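Long-range contacts in hypothetical protein Atu3615 (Agrobacterium tumefaciens str. C58, PDB 1ZNP), which is of unknown function but belongs to the cupin superfamily (DUF985), whose members share a small beta-barrel fold: residues E17-G22 / F128-F133; G22-Q27 / Y44-K49. All blocks are in the same frame, centred on the assembly; numbering follows the deposited sequence.

Contact 1 of 2, residues E17-G22 / F128-F133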
ATOM      1  N   GLU A  17      18.240  20.241  -7.149  1.00 35.68           N
ATOM      2  CA  GLU A  17      18.289  20.471  -8.589  1.00 35.42           C
ATOM      3  C   GLU A  17      17.248  19.550  -9.210  1.00 35.17           C
ATOM      4  O   GLU A  17      16.959  18.480  -8.673  1.00 35.97           O
ATOM      5  CB  GLU A  17      19.680  20.126  -9.130  1.00 38.42           C
ATOM      6  CG  GLU A  17      20.818  20.908  -8.475  1.00 41.58           C
ATOM      7  CD  GLU A  17      20.993  22.306  -9.055  1.00 47.26           C
ATOM      8  OE1 GLU A  17      19.971  22.963  -9.386  1.00 48.53           O
ATOM      9  OE2 GLU A  17      22.159  22.752  -9.170  1.00 48.76           O
ATOM     10  N   PRO A  18      16.665  19.948 -10.350  1.00 34.52           N
ATOM     11  CA  PRO A  18      15.654  19.107 -10.997  1.00 33.49           C
ATOM     12  C   PRO A  18      16.145  17.697 -11.285  1.00 32.38           C
ATOM     13  O   PRO A  18      17.244  17.495 -11.801  1.00 33.28           O
ATOM     14  CB  PRO A  18      15.312  19.886 -12.269  1.00 34.50           C
ATOM     15  CG  PRO A  18      16.569  20.652 -12.554  1.00 33.90           C
ATOM     16  CD  PRO A  18      16.981  21.119 -11.184  1.00 34.83           C
ATOM     17  N   HIS A  19      15.319  16.717 -10.949  1.00 31.01           N
ATOM     18  CA  HIS A  19      15.681  15.327 -11.159  1.00 28.80           C
ATOM     19  C   HIS A  19      15.149  14.868 -12.507  1.00 26.76           C
ATOM     20  O   HIS A  19      14.127  15.353 -12.976  1.00 24.52           O
ATOM     21  CB  HIS A  19      15.111  14.472 -10.023  1.00 29.79           C
ATOM     22  CG  HIS A  19      15.587  13.056 -10.036  1.00 31.56           C
ATOM     23  ND1 HIS A  19      15.109  12.119 -10.928  1.00 31.23           N
ATOM     24  CD2 HIS A  19      16.545  12.433  -9.310  1.00 31.99           C
ATOM     25  CE1 HIS A  19      15.758  10.981 -10.752  1.00 33.06           C
ATOM     26  NE2 HIS A  19      16.634  11.144  -9.778  1.00 32.16           N
ATOM     27  N   PRO A  20      15.847  13.931 -13.158  1.00 27.70           N
ATOM     28  CA  PRO A  20      15.367  13.464 -14.462  1.00 27.94           C
ATOM     29  C   PRO A  20      13.937  12.938 -14.483  1.00 27.63           C
ATOM     30  O   PRO A  20      13.279  12.995 -15.516  1.00 29.59           O
ATOM     31  CB  PRO A  20      16.385  12.390 -14.835  1.00 26.25           C
ATOM     32  CG  PRO A  20      17.640  12.904 -14.209  1.00 27.34           C
ATOM     33  CD  PRO A  20      17.172  13.357 -12.851  1.00 25.95           C
ATOM     34  N   GLU A  21      13.450  12.435 -13.353  1.00 29.56           N
ATOM     35  CA  GLU A  21      12.098  11.875 -13.295  1.00 30.57           C
ATOM     36  C   GLU A  21      11.046  12.899 -12.919  1.00 28.27           C
ATOM     37  O   GLU A  21       9.851  12.585 -12.865  1.00 30.15           O
ATOM     38  CB  GLU A  21      12.043  10.717 -12.283  1.00 32.09           C
ATOM     39  CG  GLU A  21      12.169  11.155 -10.825  1.00 35.73           C
ATOM     40  CD  GLU A  21      12.451  10.000  -9.879  1.00 38.14           C
ATOM     41  OE1 GLU A  21      13.422   9.256 -10.132  1.00 39.23           O
ATOM     42  OE2 GLU A  21      11.713   9.838  -8.881  1.00 39.64           O
ATOM     43  N   GLY A  22      11.487  14.123 -12.661  1.00 26.12           N
ATOM     44  CA  GLY A  22      10.561  15.164 -12.248  1.00 23.78           C
ATOM     45  C   GLY A  22      10.909  15.478 -10.804  1.00 23.39           C
ATOM     46  O   GLY A  22      11.456  14.624 -10.114  1.00 23.21           O
ATOM     47  N   PHE A 128      22.670   3.591  -5.829  1.00 20.78           N
ATOM     48  CA  PHE A 128      22.104   4.172  -7.037  1.00 17.69           C
ATOM     49  C   PHE A 128      23.099   4.574  -8.106  1.00 17.60           C
ATOM     50  O   PHE A 128      24.155   5.140  -7.829  1.00 17.14           O
ATOM     51  CB  PHE A 128      21.237   5.385  -6.738  1.00 14.24           C
ATOM     52  CG  PHE A 128      20.493   5.883  -7.938  1.00 14.30           C
ATOM     53  CD1 PHE A 128      21.048   6.843  -8.783  1.00 12.88           C
ATOM     54  CD2 PHE A 128      19.257   5.332  -8.274  1.00 14.39           C
ATOM     55  CE1 PHE A 128      20.386   7.246  -9.949  1.00 11.88           C
ATOM     56  CE2 PHE A 128      18.589   5.730  -9.437  1.00 12.07           C
ATOM     57  CZ  PHE A 128      19.156   6.686 -10.273  1.00 11.87           C
ATOM     58  N   ALA A 129      22.721   4.283  -9.342  1.00 18.90           N
ATOM     59  CA  ALA A 129      23.514   4.588 -10.519  1.00 21.30           C
ATOM     60  C   ALA A 129      22.576   4.769 -11.713  1.00 21.83           C
ATOM     61  O   ALA A 129      21.738   3.901 -11.996  1.00 21.79           O
ATOM     62  CB  ALA A 129      24.492   3.457 -10.798  1.00 21.09           C
ATOM     63  N   PHE A 130      22.715   5.895 -12.411  1.00 21.80           N
ATOM     64  CA  PHE A 130      21.873   6.160 -13.565  1.00 21.44           C
ATOM     65  C   PHE A 130      22.026   5.076 -14.631  1.00 21.74           C
ATOM     66  O   PHE A 130      21.176   4.936 -15.508  1.00 20.61           O
ATOM     67  CB  PHE A 130      22.159   7.549 -14.129  1.00 22.49           C
ATOM     68  CG  PHE A 130      21.532   8.658 -13.341  1.00 23.34           C
ATOM     69  CD1 PHE A 130      22.278   9.398 -12.429  1.00 23.74           C
ATOM     70  CD2 PHE A 130      20.178   8.948 -13.487  1.00 25.24           C
ATOM     71  CE1 PHE A 130      21.687  10.406 -11.673  1.00 24.76           C
ATOM     72  CE2 PHE A 130      19.578   9.959 -12.734  1.00 24.37           C
ATOM     73  CZ  PHE A 130      20.334  10.688 -11.826  1.00 24.71           C
ATOM     74  N   SER A 131      23.102   4.296 -14.547  1.00 23.27           N
ATOM     75  CA  SER A 131      23.287   3.193 -15.492  1.00 24.17           C
ATOM     76  C   SER A 131      22.302   2.072 -15.132  1.00 23.54           C
ATOM     77  O   SER A 131      22.211   1.056 -15.825  1.00 22.98           O
ATOM     78  CB  SER A 131      24.720   2.665 -15.445  1.00 22.90           C
ATOM     79  OG  SER A 131      25.311   2.890 -14.181  1.00 29.84           O
ATOM     80  N   SER A 132      21.569   2.270 -14.042  1.00 21.98           N
ATOM     81  CA  SER A 132      20.575   1.300 -13.585  1.00 25.51           C
ATOM     82  C   SER A 132      19.245   2.021 -13.368  1.00 26.62           C
ATOM     83  O   SER A 132      18.441   1.653 -12.507  1.00 27.72           O
ATOM     84  CB  SER A 132      21.036   0.655 -12.281  1.00 25.17           C
ATOM     85  OG  SER A 132      22.238  -0.058 -12.495  1.00 28.51           O
ATOM     86  N   PHE A 133      19.038   3.058 -14.168  1.00 26.70           N
ATOM     87  CA  PHE A 133      17.852   3.888 -14.106  1.00 25.13           C
ATOM     88  C   PHE A 133      17.148   3.812 -15.452  1.00 26.18           C
ATOM     89  O   PHE A 133      17.780   3.954 -16.497  1.00 26.08           O
ATOM     90  CB  PHE A 133      18.269   5.324 -13.834  1.00 24.45           C
ATOM     91  CG  PHE A 133      17.126   6.264 -13.644  1.00 25.32           C
ATOM     92  CD1 PHE A 133      16.474   6.346 -12.412  1.00 23.72           C
ATOM     93  CD2 PHE A 133      16.695   7.076 -14.693  1.00 23.92           C
ATOM     94  CE1 PHE A 133      15.409   7.218 -12.218  1.00 23.90           C
ATOM     95  CE2 PHE A 133      15.624   7.955 -14.515  1.00 26.29           C
ATOM     96  CZ  PHE A 133      14.976   8.027 -13.268  1.00 24.72           C
TER

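Contact 2 of 2, residues G22-Q27 / Y44-K49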
ATOM      1  N   GLY A  22      11.487  14.123 -12.661  1.00 26.12           N
ATOM      2  CA  GLY A  22      10.561  15.164 -12.248  1.00 23.78           C
ATOM      3  C   GLY A  22      10.909  15.478 -10.804  1.00 23.39           C
ATOM      4  O   GLY A  22      11.456  14.624 -10.114  1.00 23.21           O
ATOM      5  N   GLY A  23      10.607  16.689 -10.346  1.00 22.83           N
ATOM      6  CA  GLY A  23      10.930  17.062  -8.982  1.00 21.13           C
ATOM      7  C   GLY A  23      12.348  17.600  -8.863  1.00 22.32           C
ATOM      8  O   GLY A  23      13.038  17.791  -9.864  1.00 21.92           O
ATOM      9  N   PHE A  24      12.782  17.839  -7.632  1.00 21.99           N
ATOM     10  CA  PHE A  24      14.118  18.348  -7.372  1.00 24.21           C
ATOM     11  C   PHE A  24      14.811  17.416  -6.388  1.00 24.94           C
ATOM     12  O   PHE A  24      14.159  16.802  -5.543  1.00 26.20           O
ATOM     13  CB  PHE A  24      14.036  19.773  -6.807  1.00 24.98           C
ATOM     14  CG  PHE A  24      13.241  20.706  -7.663  1.00 25.44           C
ATOM     15  CD1 PHE A  24      11.851  20.651  -7.663  1.00 26.25           C
ATOM     16  CD2 PHE A  24      13.880  21.587  -8.525  1.00 25.39           C
ATOM     17  CE1 PHE A  24      11.107  21.461  -8.514  1.00 28.73           C
ATOM     18  CE2 PHE A  24      13.151  22.403  -9.385  1.00 26.99           C
ATOM     19  CZ  PHE A  24      11.758  22.342  -9.381  1.00 27.80           C
ATOM     20  N   TYR A  25      16.129  17.311  -6.476  1.00 24.49           N
ATOM     21  CA  TYR A  25      16.830  16.410  -5.584  1.00 26.05           C
ATOM     22  C   TYR A  25      18.287  16.798  -5.380  1.00 26.85           C
ATOM     23  O   TYR A  25      18.808  17.700  -6.032  1.00 29.70           O
ATOM     24  CB  TYR A  25      16.766  14.987  -6.149  1.00 25.08           C
ATOM     25  CG  TYR A  25      17.907  14.647  -7.090  1.00 24.96           C
ATOM     26  CD1 TYR A  25      18.854  13.692  -6.735  1.00 24.65           C
ATOM     27  CD2 TYR A  25      18.059  15.299  -8.319  1.00 27.39           C
ATOM     28  CE1 TYR A  25      19.922  13.390  -7.567  1.00 23.42           C
ATOM     29  CE2 TYR A  25      19.135  15.000  -9.168  1.00 24.31           C
ATOM     30  CZ  TYR A  25      20.060  14.043  -8.777  1.00 24.29           C
ATOM     31  OH  TYR A  25      21.128  13.722  -9.582  1.00 23.93           O
ATOM     32  N   HIS A  26      18.938  16.102  -4.461  1.00 26.33           N
ATOM     33  CA  HIS A  26      20.341  16.326  -4.171  1.00 25.84           C
ATOM     34  C   HIS A  26      20.851  15.059  -3.515  1.00 25.08           C
ATOM     35  O   HIS A  26      20.256  14.574  -2.558  1.00 23.36           O
ATOM     36  CB  HIS A  26      20.534  17.519  -3.223  1.00 25.85           C
ATOM     37  CG  HIS A  26      21.932  17.649  -2.704  1.00 26.76           C
ATOM     38  ND1 HIS A  26      22.981  18.091  -3.484  1.00 28.35           N
ATOM     39  CD2 HIS A  26      22.466  17.338  -1.499  1.00 26.14           C
ATOM     40  CE1 HIS A  26      24.100  18.043  -2.782  1.00 27.46           C
ATOM     41  NE2 HIS A  26      23.815  17.590  -1.574  1.00 27.71           N
ATOM     42  N   GLN A  27      21.938  14.512  -4.038  1.00 25.93           N
ATOM     43  CA  GLN A  27      22.507  13.302  -3.457  1.00 26.02           C
ATOM     44  C   GLN A  27      23.265  13.763  -2.221  1.00 25.76           C
ATOM     45  O   GLN A  27      24.064  14.696  -2.281  1.00 27.06           O
ATOM     46  CB  GLN A  27      23.448  12.610  -4.445  1.00 26.05           C
ATOM     47  CG  GLN A  27      24.046  11.311  -3.924  1.00 29.04           C
ATOM     48  CD  GLN A  27      24.906  10.602  -4.959  1.00 30.44           C
ATOM     49  OE1 GLN A  27      24.418  10.162  -5.997  1.00 32.71           O
ATOM     50  NE2 GLN A  27      26.198  10.496  -4.677  1.00 32.74           N
ATOM     51  N   TYR A  44      17.919  13.618  -1.036  1.00 18.46           N
ATOM     52  CA  TYR A  44      16.848  14.489  -0.565  1.00 16.98           C
ATOM     53  C   TYR A  44      16.033  14.606  -1.858  1.00 16.40           C
ATOM     54  O   TYR A  44      16.611  14.778  -2.928  1.00 15.19           O
ATOM     55  CB  TYR A  44      17.376  15.873  -0.150  1.00 16.80           C
ATOM     56  CG  TYR A  44      17.796  15.993   1.300  1.00 15.38           C
ATOM     57  CD1 TYR A  44      18.887  16.775   1.668  1.00 14.86           C
ATOM     58  CD2 TYR A  44      17.131  15.286   2.297  1.00 15.41           C
ATOM     59  CE1 TYR A  44      19.319  16.839   2.994  1.00 16.21           C
ATOM     60  CE2 TYR A  44      17.545  15.342   3.617  1.00 14.32           C
ATOM     61  CZ  TYR A  44      18.642  16.116   3.964  1.00 16.45           C
ATOM     62  OH  TYR A  44      19.051  16.152   5.275  1.00 13.70           O
ATOM     63  N   TYR A  45      14.712  14.483  -1.770  1.00 17.31           N
ATOM     64  CA  TYR A  45      13.865  14.558  -2.954  1.00 18.44           C
ATOM     65  C   TYR A  45      12.584  15.338  -2.637  1.00 19.63           C
ATOM     66  O   TYR A  45      12.009  15.185  -1.557  1.00 20.14           O
ATOM     67  CB  TYR A  45      13.521  13.139  -3.424  1.00 18.10           C
ATOM     68  CG  TYR A  45      12.751  13.073  -4.725  1.00 20.58           C
ATOM     69  CD1 TYR A  45      13.328  13.484  -5.926  1.00 22.44           C
ATOM     70  CD2 TYR A  45      11.453  12.570  -4.761  1.00 22.80           C
ATOM     71  CE1 TYR A  45      12.623  13.391  -7.139  1.00 23.51           C
ATOM     72  CE2 TYR A  45      10.746  12.474  -5.959  1.00 23.43           C
ATOM     73  CZ  TYR A  45      11.337  12.882  -7.139  1.00 22.77           C
ATOM     74  OH  TYR A  45      10.645  12.763  -8.319  1.00 24.80           O
ATOM     75  N   LEU A  46      12.132  16.157  -3.581  1.00 20.13           N
ATOM     76  CA  LEU A  46      10.946  16.968  -3.355  1.00 21.68           C
ATOM     77  C   LEU A  46       9.997  17.107  -4.536  1.00 23.40           C
ATOM     78  O   LEU A  46      10.416  17.303  -5.679  1.00 22.31           O
ATOM     79  CB  LEU A  46      11.364  18.368  -2.880  1.00 22.25           C
ATOM     80  CG  LEU A  46      10.238  19.387  -2.647  1.00 24.63           C
ATOM     81  CD1 LEU A  46      10.601  20.333  -1.528  1.00 26.41           C
ATOM     82  CD2 LEU A  46       9.975  20.159  -3.917  1.00 27.91           C
ATOM     83  N   LEU A  47       8.706  17.004  -4.246  1.00 23.68           N
ATOM     84  CA  LEU A  47       7.681  17.170  -5.264  1.00 26.11           C
ATOM     85  C   LEU A  47       6.780  18.306  -4.789  1.00 26.14           C
ATOM     86  O   LEU A  47       6.687  18.556  -3.597  1.00 25.32           O
ATOM     87  CB  LEU A  47       6.864  15.884  -5.424  1.00 27.11           C
ATOM     88  CG  LEU A  47       7.609  14.606  -5.822  1.00 27.56           C
ATOM     89  CD1 LEU A  47       6.650  13.442  -5.741  1.00 27.42           C
ATOM     90  CD2 LEU A  47       8.179  14.725  -7.223  1.00 27.68           C
ATOM     91  N   GLU A  48       6.139  19.005  -5.719  1.00 29.26           N
ATOM     92  CA  GLU A  48       5.243  20.103  -5.359  1.00 30.85           C
ATOM     93  C   GLU A  48       3.949  19.819  -6.071  1.00 30.72           C
ATOM     94  O   GLU A  48       3.885  18.916  -6.895  1.00 31.37           O
ATOM     95  CB  GLU A  48       5.769  21.446  -5.860  1.00 33.05           C
ATOM     96  CG  GLU A  48       7.267  21.557  -5.997  1.00 37.05           C
ATOM     97  CD  GLU A  48       7.693  22.910  -6.537  1.00 38.54           C
ATOM     98  OE1 GLU A  48       8.874  23.053  -6.916  1.00 39.77           O
ATOM     99  OE2 GLU A  48       6.844  23.829  -6.578  1.00 38.41           O
ATOM    100  N   LYS A  49       2.911  20.587  -5.772  1.00 33.29           N
ATOM    101  CA  LYS A  49       1.652  20.363  -6.454  1.00 36.83           C
ATOM    102  C   LYS A  49       1.925  20.535  -7.933  1.00 37.81           C
ATOM    103  O   LYS A  49       2.623  21.464  -8.341  1.00 36.35           O
ATOM    104  CB  LYS A  49       0.582  21.365  -6.013  1.00 39.21           C
ATOM    105  CG  LYS A  49      -0.810  21.032  -6.566  1.00 43.20           C
ATOM    106  CD  LYS A  49      -1.263  19.624  -6.121  1.00 46.82           C
ATOM    107  CE  LYS A  49      -2.543  19.171  -6.834  1.00 47.72           C
ATOM    108  NZ  LYS A  49      -2.354  19.010  -8.317  1.00 48.19           N
TER

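Contact 1 of 2, residues E17-G22 / F128-F133
F133 and F130 reach from the loop that follows strand 117-124 to the type I beta turn H19-G22 of this cupin-family chain, joining the turn ahead of strand 24-30 to the start of the short strand 133-135. F133 gives up the most surface. Its CG stands anti to the backbone N (chi1 -176°), which carries the ring out to the turn. There the edge of the H19 imidazole is directed at the F133 face, H19 CE1 lying 4.0 Å from F133 CZ. The pair is offset edge-to-face, with centroids 5.8 Å apart and planes at 63°. H19 is steadied from within its own turn: E21 N donates to H19 ND1 over 3.0 Å, nearly straight and close to the imidazole plane. At the rim of F133, near its plane, E21 OE1 lies 3.5 Å from F133 CE1, while the other carboxylate oxygen, OE2, is bonded to S53 OG. F133 also meets the ring of H56. F130 sits nearer the surface, where it also touches Y25, and F128 CE1 lies over the centre of the F130 ring. The touch of F130 on the turn is apolar and roughly perpendicular, F130 CE2 resting 3.8 Å from P20 CG.

Contact 2 of 2, residues G22-Q27 / Y44-K49
Antiparallel pairing joins F24 to L46 and H26 to Y44 as hydrogen-bonded pairs, with Y25 and Y45 making the non-hydrogen-bonded pair between them, in a ladder whose strand axes approach to 4.8 Å. The two strands, 24-30 and 41-48, are a hairpin of the cupin sheet. On the face of F24 and L46, which helix 7-14 covers, F24 CD1 packs 4.2 Å from L46 CD2. F24 CE1 lies 3.2 Å from E48 OE1, the ring and carboxylate planes turned 33° apart. On the other face Y45 slants across the neighbouring strand toward G22, its CG anti to the backbone N (chi1 -175°). Y25 CB rests at the edge of the Y45 ring, 3.8 Å from Y45 CD1, and the phenol donates from Y45 OH to G22 O over 2.7 Å, approaching from above the carbonyl plane. G23 passes with its CA 3.4 Å from L46 O, and the close approach to this oxygen and to L47 CD2 leaves no room for a CB. The chemistry thus changes along the hairpin: backbone bonds hold its regular part, and a tyrosine hydroxyl ties down the G22 carbonyl at the end of the turn that leads into it.

Overall arrangement
Contact 2 is nested within the chain loop closed by contact 1, and G22 belongs to both. Their centres lie about 11 Å apart. Contact 2 is partly buried and joins two neighbouring strands of the large sheet, largely through backbone hydrogen bonds; contact 1 lies at the surface and brings a turn against a distant loop through rings and a proline, burying less than half as much area. The same sheet links them, since strand 17-18 pairs with strand 24-30 and E17 O probably accepts a bond from Y25 N. Side chains join them too: the rings of H19 and Y25 meet edge to face, and E21 OE2 makes a close polar approach to Y45 OH.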